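PDB 4MNN: glutaredoxin related protein from Sulfolobus solfataricus, which is an atypical protein disulfide oxidoreductase of the glutaredoxin family, probably exchanging dithiols and disulfides in the thiol redox chemistry of the cell. Local coordinates for residues 20-25 / 40-45. Numbering follows the deposited sequence.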
loop_
_atom_site.group_PDB
_atom_site.type_symbol
_atom_site.label_atom_id
_atom_site.label_comp_id
_atom_site.label_asym_id
_atom_site.label_seq_id
_atom_site.Cartn_x
_atom_site.Cartn_y
_atom_site.Cartn_z
ATOM N N THR A 20 3.940 -9.018 -8.320
ATOM C CA THR A 20 4.898 -9.703 -7.467
ATOM C C THR A 20 4.882 -8.987 -6.113
ATOM O O THR A 20 4.952 -7.767 -6.081
ATOM C CB THR A 20 6.334 -9.633 -8.004
ATOM O OG1 THR A 20 6.424 -10.341 -9.249
ATOM C CG2 THR A 20 7.298 -10.308 -7.011
ATOM N N ILE A 21 4.778 -9.750 -5.025
ATOM C CA ILE A 21 4.774 -9.182 -3.681
ATOM C C ILE A 21 6.065 -9.583 -2.985
ATOM O O ILE A 21 6.433 -10.758 -3.038
ATOM C CB ILE A 21 3.595 -9.758 -2.852
ATOM C CG1 ILE A 21 2.289 -9.111 -3.293
ATOM C CG2 ILE A 21 3.835 -9.592 -1.355
ATOM C CD1 ILE A 21 1.076 -9.801 -2.724
ATOM N N GLN A 22 6.771 -8.625 -2.381
ATOM C CA GLN A 22 7.958 -8.981 -1.615
ATOM C C GLN A 22 7.550 -8.683 -0.186
ATOM O O GLN A 22 7.066 -7.595 0.113
ATOM C CB GLN A 22 9.161 -8.117 -1.965
ATOM C CG GLN A 22 9.559 -8.181 -3.419
ATOM C CD GLN A 22 10.851 -7.423 -3.658
ATOM O OE1 GLN A 22 11.049 -6.349 -3.101
ATOM N NE2 GLN A 22 11.727 -7.976 -4.477
ATOM N N GLN A 23 7.763 -9.617 0.723
ATOM C CA GLN A 23 7.326 -9.331 2.081
ATOM C C GLN A 23 8.222 -9.946 3.113
ATOM O O GLN A 23 8.997 -10.820 2.779
ATOM C CB GLN A 23 5.937 -9.941 2.296
ATOM C CG GLN A 23 5.920 -11.491 2.290
ATOM C CD GLN A 23 6.175 -12.112 3.680
ATOM O OE1 GLN A 23 5.777 -11.554 4.717
ATOM N NE2 GLN A 23 6.815 -13.273 3.700
ATOM N N CYS A 24 8.114 -9.471 4.352
ATOM C CA CYS A 24 8.794 -10.149 5.441
ATOM C C CYS A 24 8.003 -9.957 6.715
ATOM O O CYS A 24 7.294 -8.954 6.906
ATOM C CB CYS A 24 10.235 -9.704 5.631
ATOM S SG CYS A 24 10.392 -7.920 5.652
ATOM N N ASN A 25 8.095 -10.962 7.574
ATOM C CA ASN A 25 7.429 -10.983 8.856
ATOM C C ASN A 25 5.902 -11.051 8.779
ATOM O O ASN A 25 5.213 -10.712 9.725
ATOM C CB ASN A 25 7.907 -9.800 9.711
ATOM C CG ASN A 25 9.418 -9.870 10.034
ATOM O OD1 ASN A 25 10.160 -10.714 9.493
ATOM N ND2 ASN A 25 9.879 -8.967 10.910
ATOM N N GLU A 40 7.865 -13.168 -2.816
ATOM C CA GLU A 40 9.271 -13.273 -2.434
ATOM C C GLU A 40 9.344 -12.898 -0.971
ATOM O O GLU A 40 8.744 -11.909 -0.561
ATOM C CB GLU A 40 10.118 -12.275 -3.221
ATOM C CG GLU A 40 10.194 -12.561 -4.694
ATOM C CD GLU A 40 10.938 -11.461 -5.430
ATOM O OE1 GLU A 40 11.771 -10.760 -4.798
ATOM O OE2 GLU A 40 10.698 -11.319 -6.636
ATOM N N THR A 41 10.060 -13.676 -0.169
ATOM C CA THR A 41 10.157 -13.377 1.241
ATOM C C THR A 41 11.536 -12.806 1.487
ATOM O O THR A 41 12.544 -13.447 1.199
ATOM C CB THR A 41 9.898 -14.648 2.117
ATOM O OG1 THR A 41 8.522 -15.059 1.959
ATOM C CG2 THR A 41 10.145 -14.344 3.614
ATOM N N LEU A 42 11.569 -11.588 2.005
ATOM C CA LEU A 42 12.822 -10.884 2.249
ATOM C C LEU A 42 13.407 -11.360 3.567
ATOM O O LEU A 42 12.691 -11.897 4.423
ATOM C CB LEU A 42 12.574 -9.375 2.322
ATOM C CG LEU A 42 11.900 -8.728 1.111
ATOM C CD1 LEU A 42 11.638 -7.264 1.400
ATOM C CD2 LEU A 42 12.741 -8.885 -0.116
ATOM N N ASN A 43 14.706 -11.131 3.722
ATOM C CA ASN A 43 15.422 -11.537 4.917
ATOM C C ASN A 43 15.847 -10.375 5.808
ATOM O O ASN A 43 15.939 -9.228 5.363
ATOM C CB ASN A 43 16.700 -12.313 4.543
ATOM C CG ASN A 43 16.425 -13.529 3.682
ATOM O OD1 ASN A 43 15.699 -14.424 4.082
ATOM N ND2 ASN A 43 17.011 -13.567 2.495
ATOM N N ASN A 44 16.096 -10.719 7.071
ATOM C CA ASN A 44 16.597 -9.825 8.104
ATOM C C ASN A 44 15.757 -8.589 8.437
ATOM O O ASN A 44 16.310 -7.496 8.618
ATOM C CB ASN A 44 18.037 -9.401 7.726
ATOM C CG ASN A 44 18.955 -10.594 7.455
ATOM O OD1 ASN A 44 19.097 -11.481 8.298
ATOM N ND2 ASN A 44 19.588 -10.619 6.260
ATOM N N CYS A 45 14.435 -8.750 8.520
ATOM C CA CYS A 45 13.556 -7.623 8.823
ATOM C C CYS A 45 13.227 -7.505 10.306
ATOM O O CYS A 45 12.796 -8.472 10.939
ATOM C CB CYS A 45 12.225 -7.726 8.046
ATOM S SG CYS A 45 12.338 -7.676 6.232
HETATM O O HOH W 1 12.751 -11.264 8.520
#
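Ile21 and Gln23 reach across to Glu40 to pair two parallel strands of a thioredoxin-fold sheet, the two ends of a beta-alpha-beta unit whose connection is helix 27-33. Strand 38-41 is the outermost on this side, and strand 19-24 pairs on its other edge with antiparallel strand 49-54. Three backbone bonds set the register: Glu40 N donates to Ile21 O, Gln23 N donates to Glu40 O, and Leu42 N donates to Gln23 O, which carries the pairing one residue beyond strand 38-41.

The polar side chains pair off on both faces of the sheet. On one face Gln22 and Glu40 run side by side, and Gln22 NE2 donates to Glu40 OE1 at 2.8 Å, approaching from above the carboxylate plane; amide and carboxylate are turned 64° apart. Glu40 OE2 rests 3.6 Å from Thr20 CG2. An alanine in place of Gln22 would probably leave the carboxylate of Glu40 without this amide donor and freer to turn. On the other face a bend at chi2 (88°) turns CD of Gln23 toward Thr41, and NE2 donates to Thr41 OG1 at 3.0 Å, with the hydroxyl oxygen near the amide plane. NE2 has its stronger hydrogen bond to Asp27 OD1, while Gln23 OE1 accepts from Gly26 N, a grip that fixes the amide's rotation at the start of the helical connection.

Beyond the strand pairing, a disulfide ties strand 19-24 to the loop after strand 38-41. Cys24 SG and Cys45 SG are bonded at 2.0 Å with a torsion of -86° about S-S, and Cys24 CB packs on Leu42 CB at 4.1 Å. Next to this covalent link, Asn25 ND2 donates to Cys45 O at 3.0 Å from above the carbonyl plane, and a water donates a hydrogen bond to Asn25 OD1 and accepts one from Cys45 N.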